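Local coordinates for bartonella effector protein (Bep) substrate of VirB T4SS (Bartonella sp. 1-1C, PDB 4PY3) that is a type IV-secreted Bartonella effector whose N-terminal Fic domain is predicted to bind ATP and transfer AMP to threonine or tyrosine side chains of target proteins, at residues M18-N23 and K31-V36; Y61-H66 and G78-F83; S84-F87 and T91-E94; K99-N102 and F106-Q109; N111-N116 and N150-F155. All blocks are in the same frame, centred on the assembly; numbering follows the deposited sequence.

Contact 1 of 5, residues M18-N23 and K31-V36; sequences MNTLKN and KKLAHV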
# COMPACT_ATOMS: atom_id res chain seq x y z
N MET A 18 -11.63 -23.35 -1.37
CA MET A 18 -10.67 -22.93 -0.33
C MET A 18 -10.58 -21.41 -0.13
O MET A 18 -10.80 -20.62 -1.04
CB MET A 18 -9.29 -23.47 -0.67
CG MET A 18 -9.26 -24.94 -1.02
SD MET A 18 -7.62 -25.67 -0.86
CE MET A 18 -7.42 -25.59 0.92
N ASN A 19 -10.25 -20.99 1.10
CA ASN A 19 -10.14 -19.53 1.39
C ASN A 19 -9.01 -18.83 0.74
O ASN A 19 -8.90 -17.60 0.88
CB ASN A 19 -9.75 -19.27 2.82
CG ASN A 19 -10.65 -19.87 3.80
OD1 ASN A 19 -11.79 -20.14 3.50
ND2 ASN A 19 -10.15 -20.07 5.02
N THR A 20 -8.06 -19.59 0.25
CA THR A 20 -6.89 -19.04 -0.36
C THR A 20 -7.26 -18.17 -1.56
O THR A 20 -8.22 -18.45 -2.28
CB THR A 20 -6.03 -20.21 -0.80
OG1 THR A 20 -5.68 -20.99 0.36
CG2 THR A 20 -4.80 -19.75 -1.49
N LEU A 21 -6.50 -17.09 -1.74
CA LEU A 21 -6.72 -16.18 -2.85
C LEU A 21 -6.36 -16.88 -4.17
O LEU A 21 -5.33 -17.55 -4.27
CB LEU A 21 -5.92 -14.88 -2.69
CG LEU A 21 -6.43 -13.88 -1.64
CD1 LEU A 21 -5.44 -12.75 -1.40
CD2 LEU A 21 -7.78 -13.29 -2.05
N LYS A 22 -7.19 -16.67 -5.18
CA LYS A 22 -6.91 -17.21 -6.50
C LYS A 22 -5.59 -16.64 -6.99
O LYS A 22 -5.32 -15.45 -6.80
CB LYS A 22 -8.01 -16.86 -7.51
CG LYS A 22 -9.33 -17.54 -7.26
CD LYS A 22 -10.37 -16.99 -8.22
CE LYS A 22 -11.71 -17.69 -8.09
NZ LYS A 22 -12.71 -17.07 -8.99
N ASN A 23 -4.78 -17.48 -7.61
CA ASN A 23 -3.47 -17.04 -8.08
C ASN A 23 -3.01 -17.81 -9.30
O ASN A 23 -3.43 -18.94 -9.53
CB ASN A 23 -2.44 -17.17 -6.96
CG ASN A 23 -2.25 -18.61 -6.49
OD1 ASN A 23 -1.44 -19.36 -7.03
ND2 ASN A 23 -3.00 -18.99 -5.46
N LYS A 31 -0.08 -20.29 3.15
CA LYS A 31 1.29 -20.15 3.61
C LYS A 31 2.29 -20.19 2.45
O LYS A 31 3.15 -19.32 2.35
CB LYS A 31 1.62 -21.26 4.62
N LYS A 32 2.17 -21.19 1.58
CA LYS A 32 3.06 -21.31 0.43
C LYS A 32 2.88 -20.14 -0.54
O LYS A 32 3.85 -19.63 -1.08
CB LYS A 32 2.87 -22.64 -0.31
N LEU A 33 1.63 -19.71 -0.73
CA LEU A 33 1.33 -18.57 -1.59
C LEU A 33 2.08 -17.33 -1.11
O LEU A 33 2.69 -16.63 -1.90
CB LEU A 33 -0.17 -18.29 -1.63
CG LEU A 33 -0.61 -17.09 -2.49
CD1 LEU A 33 -0.12 -17.20 -3.92
CD2 LEU A 33 -2.13 -16.95 -2.48
N ALA A 34 2.02 -17.06 0.19
CA ALA A 34 2.74 -15.94 0.80
C ALA A 34 4.23 -15.96 0.43
O ALA A 34 4.76 -14.94 0.01
CB ALA A 34 2.58 -15.94 2.31
N HIS A 35 4.86 -17.12 0.56
CA HIS A 35 6.29 -17.29 0.26
C HIS A 35 6.60 -16.97 -1.21
O HIS A 35 7.51 -16.22 -1.52
CB HIS A 35 6.70 -18.78 0.49
CG HIS A 35 8.14 -19.02 0.83
ND1 HIS A 35 9.18 -18.84 -0.07
CD2 HIS A 35 8.71 -19.54 1.95
CE1 HIS A 35 10.32 -19.18 0.50
NE2 HIS A 35 10.06 -19.61 1.73
N VAL A 36 5.86 -17.62 -2.11
CA VAL A 36 6.06 -17.46 -3.56
C VAL A 36 5.83 -16.00 -3.94
O VAL A 36 6.52 -15.44 -4.78
CB VAL A 36 5.10 -18.36 -4.35
CG1 VAL A 36 5.09 -18.01 -5.83
CG2 VAL A 36 5.49 -19.83 -4.17
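A single leucine docking onto a folded-back loop makes this contact: L33, on the inner side of the first turns of helix 30-48, is packed against T20, L21 and N23 of the N-terminal loop that precedes the helix. L33 sends its CG away from its backbone N (chi1 179°), which carries both methyls across to the loop. CD1 settles over the face of the N23 amide, 3.6 Å from CG, practically straight above that carbon. CD2 takes the other side of the fork, lying 4.0 Å from T20 CG2 and 3.7 Å from the carbonyl O of L21.

The amide presents its flat side because it is pinned by its hydrogens. N23 ND2 donates to L21 O at 3.0 Å with an N-H...O angle of 162°, the acceptor lying in the amide plane, and it also bonds to I27 O. T20 is divided in the same spirit: its methyl faces L33, while OG1 is bonded to M28 O in the loop and T30 OG1 at the start of the helix. Asparagine and threonine therefore suit the place by being polar at one side and greasy at the other.

The leucine methyls thus meet a methyl, the flat side of an amide and a carbonyl whose polar atoms are already bonded within the loop; the buried interface rests on dispersion, and L33 probably helps to keep water from those internal hydrogen bonds.

Contact 2 of 5, residues Y61-H66 and G78-F83; sequences YLKYIH and GYTRDF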
# COMPACT_ATOMS: atom_id res chain seq x y z
N TYR A 61 0.80 5.70 -10.29
CA TYR A 61 2.10 5.13 -9.94
C TYR A 61 1.95 4.04 -8.88
O TYR A 61 2.60 3.00 -8.96
CB TYR A 61 3.04 6.22 -9.45
CG TYR A 61 4.45 5.76 -9.17
CD1 TYR A 61 5.25 5.22 -10.17
CD2 TYR A 61 5.00 5.90 -7.89
CE1 TYR A 61 6.55 4.82 -9.90
CE2 TYR A 61 6.31 5.51 -7.63
CZ TYR A 61 7.08 4.97 -8.63
OH TYR A 61 8.37 4.56 -8.36
N LEU A 62 1.10 4.28 -7.89
CA LEU A 62 0.80 3.28 -6.86
C LEU A 62 0.28 1.97 -7.48
O LEU A 62 0.72 0.88 -7.12
CB LEU A 62 -0.24 3.82 -5.88
CG LEU A 62 -0.55 2.92 -4.68
CD1 LEU A 62 0.58 2.96 -3.67
CD2 LEU A 62 -1.86 3.32 -4.03
N LYS A 63 -0.65 2.10 -8.42
CA LYS A 63 -1.19 0.96 -9.11
C LYS A 63 -0.13 0.23 -9.92
O LYS A 63 -0.12 -1.00 -9.97
CB LYS A 63 -2.35 1.37 -10.02
CG LYS A 63 -3.62 1.66 -9.25
CD LYS A 63 -4.79 1.87 -10.20
CE LYS A 63 -5.13 3.31 -10.39
NZ LYS A 63 -6.43 3.42 -11.12
N TYR A 64 0.75 1.00 -10.56
CA TYR A 64 1.83 0.42 -11.35
C TYR A 64 2.77 -0.40 -10.45
O TYR A 64 3.22 -1.48 -10.84
CB TYR A 64 2.59 1.49 -12.13
CG TYR A 64 3.86 0.97 -12.77
CD1 TYR A 64 3.81 0.19 -13.93
CD2 TYR A 64 5.11 1.24 -12.22
CE1 TYR A 64 4.97 -0.29 -14.52
CE2 TYR A 64 6.27 0.75 -12.80
CZ TYR A 64 6.20 -0.00 -13.94
OH TYR A 64 7.35 -0.47 -14.52
N ILE A 65 3.05 0.11 -9.26
CA ILE A 65 3.89 -0.62 -8.32
C ILE A 65 3.23 -1.95 -7.95
O ILE A 65 3.88 -2.98 -7.95
CB ILE A 65 4.16 0.18 -7.05
CG1 ILE A 65 5.07 1.36 -7.37
CG2 ILE A 65 4.81 -0.69 -5.98
CD1 ILE A 65 4.97 2.48 -6.37
N HIS A 66 1.95 -1.88 -7.61
CA HIS A 66 1.20 -3.06 -7.22
C HIS A 66 1.17 -4.04 -8.40
O HIS A 66 1.36 -5.24 -8.22
CB HIS A 66 -0.22 -2.68 -6.81
CG HIS A 66 -1.00 -3.78 -6.18
ND1 HIS A 66 -1.61 -4.78 -6.92
CD2 HIS A 66 -1.25 -4.07 -4.88
CE1 HIS A 66 -2.22 -5.62 -6.11
NE2 HIS A 66 -2.01 -5.22 -4.86
N GLY A 78 -2.70 -4.56 -9.82
CA GLY A 78 -2.76 -3.20 -10.33
C GLY A 78 -4.16 -2.63 -10.32
O GLY A 78 -4.34 -1.41 -10.44
N TYR A 79 -5.15 -3.51 -10.20
CA TYR A 79 -6.55 -3.11 -10.15
C TYR A 79 -7.00 -2.99 -8.71
O TYR A 79 -6.71 -3.85 -7.88
CB TYR A 79 -7.45 -4.11 -10.89
CG TYR A 79 -7.39 -4.06 -12.40
CD1 TYR A 79 -7.78 -2.91 -13.10
CD2 TYR A 79 -6.98 -5.16 -13.14
CE1 TYR A 79 -7.76 -2.85 -14.48
CE2 TYR A 79 -6.94 -5.11 -14.53
CZ TYR A 79 -7.34 -3.96 -15.19
OH TYR A 79 -7.31 -3.91 -16.57
N THR A 80 -7.73 -1.92 -8.42
CA THR A 80 -8.22 -1.65 -7.08
C THR A 80 -9.52 -2.42 -6.84
O THR A 80 -10.11 -2.98 -7.77
CB THR A 80 -8.43 -0.15 -6.86
OG1 THR A 80 -9.20 0.40 -7.93
CG2 THR A 80 -7.08 0.56 -6.84
N ARG A 81 -9.94 -2.49 -5.57
CA ARG A 81 -11.01 -3.41 -5.19
C ARG A 81 -12.41 -2.86 -5.48
O ARG A 81 -13.41 -3.56 -5.26
CB ARG A 81 -10.88 -3.87 -3.73
CG ARG A 81 -11.10 -2.80 -2.69
CD ARG A 81 -10.67 -3.26 -1.30
NE ARG A 81 -10.47 -2.11 -0.43
CZ ARG A 81 -11.43 -1.41 0.17
NH1 ARG A 81 -12.72 -1.73 0.03
NH2 ARG A 81 -11.09 -0.38 0.95
N ASP A 82 -12.47 -1.66 -6.02
CA ASP A 82 -13.69 -1.12 -6.61
C ASP A 82 -13.79 -1.45 -8.10
O ASP A 82 -14.83 -1.20 -8.72
CB ASP A 82 -13.77 0.41 -6.42
CG ASP A 82 -12.53 1.13 -6.90
OD1 ASP A 82 -11.51 0.48 -7.21
OD2 ASP A 82 -12.53 2.37 -6.90
N PHE A 83 -12.71 -1.96 -8.67
CA PHE A 83 -12.72 -2.35 -10.06
C PHE A 83 -13.39 -3.73 -10.19
O PHE A 83 -12.97 -4.69 -9.53
CB PHE A 83 -11.31 -2.41 -10.63
CG PHE A 83 -11.27 -2.64 -12.10
CD1 PHE A 83 -11.34 -1.59 -13.00
CD2 PHE A 83 -11.19 -3.94 -12.60
CE1 PHE A 83 -11.30 -1.82 -14.36
CE2 PHE A 83 -11.16 -4.18 -13.97
CZ PHE A 83 -11.22 -3.11 -14.84
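G78 opens the segment by meeting both H66 and K63 of helix 59-70. Its backbone N donates to H66 ND1 at 3.1 Å, with an N-H...N angle of 157°; the donor comes to the ring edge, tilted 22° from the ring plane. H66 reaches it with CG anti to its own backbone N (chi1 -170°). As H66 NE2 bonds to A157 O, the proton is probably on NE2, leaving ND1 to accept. The positive phi of G78 is readily adopted by a residue lacking a CB, and the bare CA can approach K63 O to 3.5 Å as a CA-H...O contact. G78 O lies against the aliphatic part of K63, 3.3 Å from CD, a place that suits a long flexible chain.

Y79 turns away from the helix and forms an offset (parallel-displaced) stack with F83. T80 returns to the contact with its methyl, CG2 being 4.3 Å from K63 CD, and then starts a type I turn to F83 closed by F83 N bonding to T80 O. Within the turn, R81 grips the carbonyls of M95, V108, I152 and A153 with its guanidinium.

The loop thus lies between helix 59-70 and the residues after helix 135-152: F155 stacks on the H66 ring, T162 of helix 159-173 touches H66, and strand 85-86 follows directly.

Contact 3 of 5, residues S84-F87 and T91-E94; sequences SFTF and TVAE
F85 and A93 pair across this short antiparallel ladder as a hydrogen-bonded pair, with both backbone bonds made. F85 N donates to A93 O at 2.9 Å, almost straight at 172°, and A93 N returns the bond to F85 O at 2.8 Å; in each case the donor lies in the carbonyl plane. F85 O also receives the CA-H of V92, at 3.2 Å from CA. One residue further on, T86 and V92 form the non-hydrogen-bonded pair, so their beta-branched side chains meet instead, T86 OG1 beside V92 CG2. F87 N then donates to T91 O at 2.9 Å, closing the ladder next to the turn. The outward V92 O is taken by N12 ND2 of the N-terminal region, and T91 OG1 is bonded to D89 OD1 within the turn. At the open end, the tie from S84 OG to E94 OE1 is weak.

The face holding F85 and A93 is the apolar one. F87 has CG anti to its carbonyl carbon (chi1 -82°), which folds its ring back under the ladder, where the CE2 edge meets A93 CB at 3.6 Å; alanine is small enough to leave room for it. The F85 ring points its edge at the F87 face, CE2 standing 3.9 Å above the centre in a T-shaped pair. K22 adds a cation-pi contact to F87.

Two short strands, 85-86 and 92-93, joined by a tight turn, make a beta hairpin, and its place in the sequence is consistent with the flap that borders the active-site cleft in Fic domains.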
# COMPACT_ATOMS: atom_id res chain seq x y z
N SER A 84 -14.40 -3.81 -11.04
CA SER A 84 -15.08 -5.06 -11.29
C SER A 84 -14.20 -5.91 -12.16
O SER A 84 -14.19 -5.72 -13.38
CB SER A 84 -16.42 -4.86 -12.04
OG SER A 84 -17.44 -4.73 -11.09
N PHE A 85 -13.51 -6.87 -11.55
CA PHE A 85 -12.49 -7.62 -12.25
C PHE A 85 -12.99 -8.98 -12.75
O PHE A 85 -13.56 -9.75 -11.98
CB PHE A 85 -11.29 -7.86 -11.36
CG PHE A 85 -10.19 -8.58 -12.06
CD1 PHE A 85 -9.36 -7.88 -12.94
CD2 PHE A 85 -10.00 -9.94 -11.90
CE1 PHE A 85 -8.36 -8.54 -13.63
CE2 PHE A 85 -8.99 -10.60 -12.58
CZ PHE A 85 -8.18 -9.91 -13.46
N THR A 86 -12.79 -9.25 -14.03
CA THR A 86 -13.16 -10.54 -14.61
C THR A 86 -11.95 -11.46 -14.62
O THR A 86 -11.00 -11.25 -15.35
CB THR A 86 -13.74 -10.40 -16.04
OG1 THR A 86 -14.90 -9.57 -16.00
CG2 THR A 86 -14.16 -11.77 -16.60
N PHE A 87 -12.04 -12.50 -13.81
CA PHE A 87 -11.04 -13.56 -13.80
C PHE A 87 -11.07 -14.38 -15.09
O PHE A 87 -12.06 -14.40 -15.82
CB PHE A 87 -11.26 -14.49 -12.61
CG PHE A 87 -10.69 -13.99 -11.33
CD1 PHE A 87 -9.37 -14.23 -11.01
CD2 PHE A 87 -11.47 -13.31 -10.43
CE1 PHE A 87 -8.83 -13.79 -9.82
CE2 PHE A 87 -10.94 -12.86 -9.23
CZ PHE A 87 -9.61 -13.10 -8.93
N THR A 91 -15.48 -15.63 -13.55
CA THR A 91 -16.11 -14.98 -12.41
C THR A 91 -15.69 -13.53 -12.31
O THR A 91 -14.65 -13.14 -12.82
CB THR A 91 -15.80 -15.67 -11.07
OG1 THR A 91 -14.40 -15.62 -10.79
CG2 THR A 91 -16.28 -17.12 -11.11
N VAL A 92 -16.51 -12.75 -11.62
CA VAL A 92 -16.30 -11.31 -11.51
C VAL A 92 -16.14 -10.95 -10.03
O VAL A 92 -17.02 -11.24 -9.21
CB VAL A 92 -17.48 -10.54 -12.15
CG1 VAL A 92 -17.28 -9.03 -12.08
CG2 VAL A 92 -17.65 -10.96 -13.60
N ALA A 93 -15.04 -10.29 -9.70
CA ALA A 93 -14.73 -9.99 -8.30
C ALA A 93 -14.65 -8.51 -8.01
O ALA A 93 -14.16 -7.70 -8.80
CB ALA A 93 -13.44 -10.66 -7.88
N GLU A 94 -15.12 -8.17 -6.82
CA GLU A 94 -15.17 -6.81 -6.35
C GLU A 94 -15.25 -6.89 -4.82
O GLU A 94 -15.83 -7.83 -4.29
CB GLU A 94 -16.42 -6.19 -6.95
CG GLU A 94 -16.60 -4.71 -6.72
CD GLU A 94 -17.91 -4.19 -7.27
OE1 GLU A 94 -18.46 -4.81 -8.22
OE2 GLU A 94 -18.41 -3.18 -6.74

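Contact 4 of 5, residues K99-N102 and F106-Q109; sequences KVPN and FYVQ
K99 lies along one face of the F106 ring, and its side chain can be followed outward atom by atom. CB leaves the backbone pointing away from the 106-109 segment. CG is already tight on the ring rim, 3.2 Å from F106 CE1. CD rises slightly and passes F106 CZ at 3.9 Å. Bends at chi3 and chi4 then bring the chain back down, so that CE sits 3.8 Å from the ring centroid, 27° off the normal, a CH-pi contact. NZ ends beyond the rim, 3.7 Å from F106 CZ, where it forms a salt bridge with D104 of the intervening turn. Lysine suits this exposed site because its methylenes can coat an aromatic face while the charge stays at the surface.

The two backbones come together in a single bridge between K99 and F106, within the irregular loop that links the 85-93 hairpin to helix 113-126 of the Fic domain. A backbone hydrogen bond between Y107 and M98 lies next to it.

On the buried side V100 and Y107 cross at about a right angle. V100 CG2 points at the middle of the Y107 ring, 3.9 Å from the centroid and 10° off the normal, so this CH-pi contact is nearly axial. P101 CD touches the far end of the ring, 3.8 Å from Y107 OH. Both V100 and Y107 also pack on M196 of helix 185-197, and Y107 on A153.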
# COMPACT_ATOMS: atom_id res chain seq x y z
N LYS A 99 -12.71 -5.00 6.17
CA LYS A 99 -12.53 -4.64 7.58
C LYS A 99 -11.08 -4.58 7.93
O LYS A 99 -10.27 -5.30 7.35
CB LYS A 99 -13.18 -5.64 8.54
CG LYS A 99 -14.63 -5.30 8.86
CD LYS A 99 -15.25 -5.89 10.13
CE LYS A 99 -15.97 -4.75 10.91
NZ LYS A 99 -17.27 -5.11 11.58
N VAL A 100 -10.75 -3.76 8.93
CA VAL A 100 -9.42 -3.78 9.50
C VAL A 100 -9.29 -5.04 10.34
O VAL A 100 -10.14 -5.30 11.19
CB VAL A 100 -9.14 -2.54 10.39
CG1 VAL A 100 -7.74 -2.63 10.98
CG2 VAL A 100 -9.31 -1.27 9.59
N PRO A 101 -8.24 -5.84 10.10
CA PRO A 101 -8.13 -7.12 10.81
C PRO A 101 -8.17 -6.96 12.34
O PRO A 101 -7.50 -6.08 12.89
CB PRO A 101 -6.76 -7.66 10.36
CG PRO A 101 -6.48 -6.99 9.07
CD PRO A 101 -7.14 -5.64 9.14
N ASN A 102 -8.96 -7.81 12.99
CA ASN A 102 -9.08 -7.86 14.46
C ASN A 102 -9.77 -6.66 15.14
O ASN A 102 -10.10 -6.76 16.32
CB ASN A 102 -7.72 -8.15 15.11
CG ASN A 102 -7.12 -9.48 14.65
OD1 ASN A 102 -7.67 -10.55 14.92
ND2 ASN A 102 -5.99 -9.41 13.96
N PHE A 106 -13.84 -0.24 9.48
CA PHE A 106 -13.70 -0.54 8.06
C PHE A 106 -12.72 0.41 7.39
O PHE A 106 -12.63 1.58 7.75
CB PHE A 106 -15.05 -0.41 7.38
CG PHE A 106 -16.01 -1.51 7.71
CD1 PHE A 106 -16.02 -2.66 6.96
CD2 PHE A 106 -16.92 -1.38 8.75
CE1 PHE A 106 -16.92 -3.69 7.25
CE2 PHE A 106 -17.82 -2.40 9.05
CZ PHE A 106 -17.82 -3.55 8.29
N TYR A 107 -11.97 -0.11 6.42
CA TYR A 107 -11.23 0.74 5.51
C TYR A 107 -12.25 1.49 4.67
O TYR A 107 -13.45 1.22 4.76
CB TYR A 107 -10.33 -0.08 4.59
CG TYR A 107 -9.18 -0.75 5.28
CD1 TYR A 107 -8.10 -0.01 5.76
CD2 TYR A 107 -9.15 -2.14 5.44
CE1 TYR A 107 -7.04 -0.62 6.39
CE2 TYR A 107 -8.09 -2.76 6.06
CZ TYR A 107 -7.04 -2.00 6.54
OH TYR A 107 -6.00 -2.62 7.17
N VAL A 108 -11.79 2.43 3.87
CA VAL A 108 -12.68 3.20 3.01
C VAL A 108 -13.57 2.29 2.18
O VAL A 108 -13.11 1.31 1.58
CB VAL A 108 -11.87 4.15 2.10
CG1 VAL A 108 -12.71 4.67 0.95
CG2 VAL A 108 -11.29 5.31 2.91
N GLN A 109 -14.87 2.58 2.17
CA GLN A 109 -15.83 1.83 1.36
C GLN A 109 -15.46 1.91 -0.11
O GLN A 109 -14.97 2.94 -0.57
CB GLN A 109 -17.25 2.38 1.54
CG GLN A 109 -17.84 2.29 2.96
CD GLN A 109 -19.37 2.31 2.89
OE1 GLN A 109 -19.96 3.03 2.08
NE2 GLN A 109 -20.01 1.50 3.73

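Contact 5 of 5, residues N111-N116 and N150-F155; sequences NDIQEN and NSIAPF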
# COMPACT_ATOMS: atom_id res chain seq x y z
N ASN A 111 -17.06 2.36 -2.85
CA ASN A 111 -17.62 3.47 -3.61
C ASN A 111 -16.91 4.82 -3.41
O ASN A 111 -17.09 5.73 -4.22
CB ASN A 111 -19.11 3.62 -3.28
N ASP A 112 -16.12 4.94 -2.35
CA ASP A 112 -15.37 6.17 -2.04
C ASP A 112 -13.88 6.07 -2.36
O ASP A 112 -13.13 7.01 -2.10
CB ASP A 112 -15.50 6.49 -0.55
CG ASP A 112 -16.91 6.84 -0.14
OD1 ASP A 112 -17.64 7.42 -0.97
OD2 ASP A 112 -17.26 6.58 1.02
N ILE A 113 -13.43 4.94 -2.87
CA ILE A 113 -12.01 4.74 -3.10
C ILE A 113 -11.46 5.76 -4.09
O ILE A 113 -10.42 6.37 -3.82
CB ILE A 113 -11.70 3.30 -3.58
CG1 ILE A 113 -11.78 2.34 -2.39
CG2 ILE A 113 -10.32 3.22 -4.22
CD1 ILE A 113 -11.50 0.89 -2.71
N GLN A 114 -12.17 5.96 -5.20
CA GLN A 114 -11.70 6.85 -6.26
C GLN A 114 -11.58 8.29 -5.79
O GLN A 114 -10.59 8.96 -6.08
CB GLN A 114 -12.61 6.81 -7.49
CG GLN A 114 -12.54 5.51 -8.26
CD GLN A 114 -11.13 5.16 -8.72
OE1 GLN A 114 -10.63 4.28 -8.12
NE2 GLN A 114 -10.51 5.80 -9.76
N GLU A 115 -12.58 8.76 -5.05
CA GLU A 115 -12.59 10.14 -4.56
C GLU A 115 -11.42 10.35 -3.59
O GLU A 115 -10.73 11.36 -3.65
CB GLU A 115 -13.92 10.53 -3.92
N ASN A 116 -11.19 9.37 -2.71
CA ASN A 116 -10.08 9.44 -1.76
C ASN A 116 -8.72 9.39 -2.44
O ASN A 116 -7.81 10.13 -2.06
CB ASN A 116 -10.20 8.33 -0.71
CG ASN A 116 -11.13 8.72 0.42
OD1 ASN A 116 -10.73 9.38 1.37
ND2 ASN A 116 -12.38 8.30 0.32
N ASN A 150 -3.11 4.56 3.98
CA ASN A 150 -3.31 3.31 4.67
C ASN A 150 -4.79 3.03 4.96
O ASN A 150 -5.25 1.89 4.82
CB ASN A 150 -2.54 3.26 5.98
CG ASN A 150 -2.68 1.91 6.66
OD1 ASN A 150 -2.13 0.91 6.19
ND2 ASN A 150 -3.44 1.87 7.74
N SER A 151 -5.53 4.08 5.31
CA SER A 151 -6.96 3.93 5.62
C SER A 151 -7.83 3.68 4.38
O SER A 151 -8.95 3.18 4.48
CB SER A 151 -7.47 5.18 6.34
OG SER A 151 -7.54 6.26 5.44
N ILE A 152 -7.29 4.01 3.21
CA ILE A 152 -7.98 3.74 1.94
C ILE A 152 -7.92 2.25 1.58
O ILE A 152 -8.91 1.66 1.16
CB ILE A 152 -7.38 4.56 0.79
CG1 ILE A 152 -7.47 6.06 1.12
CG2 ILE A 152 -8.11 4.25 -0.52
CD1 ILE A 152 -6.84 6.97 0.09
N ALA A 153 -6.72 1.67 1.69
CA ALA A 153 -6.47 0.28 1.36
C ALA A 153 -7.12 -0.06 0.02
O ALA A 153 -7.98 -0.95 -0.06
CB ALA A 153 -6.99 -0.62 2.46
N PRO A 154 -6.68 0.63 -1.05
CA PRO A 154 -7.34 0.52 -2.34
C PRO A 154 -7.31 -0.86 -3.01
O PRO A 154 -8.16 -1.12 -3.89
CB PRO A 154 -6.57 1.53 -3.18
CG PRO A 154 -5.19 1.47 -2.63
CD PRO A 154 -5.39 1.31 -1.15
N PHE A 155 -6.37 -1.73 -2.65
CA PHE A 155 -6.29 -3.07 -3.27
C PHE A 155 -6.90 -4.16 -2.40
O PHE A 155 -6.99 -4.03 -1.19
CB PHE A 155 -4.84 -3.42 -3.60
CG PHE A 155 -4.15 -2.38 -4.42
CD1 PHE A 155 -4.36 -2.31 -5.78
CD2 PHE A 155 -3.30 -1.47 -3.82
CE1 PHE A 155 -3.73 -1.34 -6.54
CE2 PHE A 155 -2.67 -0.50 -4.57
CZ PHE A 155 -2.89 -0.43 -5.93
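I113 and I152 each hold CG1 anti to the carbonyl carbon (chi1 -76° and -58°), and these torsions leave their CG2 methyls facing one another at 4.4 Å. I113 CD1 arrives over the backbone of P154, 4.1 Å from its O, and I113 CG2 meets P154 CB at 4.2 Å. I152 CD1 goes the other way and touches N116 CB at 3.7 Å. Isoleucine fits both positions because its two branches can meet two partners at once; proline adds a rigid apolar surface.

N116 meets I152 with CB and its backbone O, while its amide turns back to the first turn. ND2 donates to D112 O at 2.8 Å and 170°, from above the carbonyl plane, and N116 N reaches the same oxygen from the opposite face at 3.1 Å. Two bonds hold D112 O and fix the amide rotation.

A153, with positive phi, breaks the helix and begins the sequence APFRAGN, which matches the Fic signature HPFx(D/E)GN in P, F, G and N, but alanine replaces both the histidine (A153) and the acidic residue (A157). AMP transfer by the usual histidine mechanism would not be expected, and the predicted activity remains uncertain.

The contact joins the first turn of helix 113-126 to the last turn of helix 135-152. P154 and F155 lean on L62 of helix 59-70, and N159 of helix 159-173 takes F155 O.

In the fold
From the N terminus, the contacts open and close in series, none nesting in or crossing another. Contact 1 folds the leading loop onto helix 30-48, and its K22 then reaches contact 3. Contact 2 closes the connection after helix 59-70, contact 3 the tight hairpin, and contact 4 the short loop before helix 113-126. Contact 5 spans the longest separation, joining helix 113-126 to the end of helix 135-152. In space contacts 2, 4 and 5 gather, while contact 3 touches contacts 1 and 2. The gathered three share R81, whose bonds reach V108 and A153, and V108 N bonds to S151 O. Contacts 4 and 5 have centres about 11 Å apart, tying the loops to the helical Fic core.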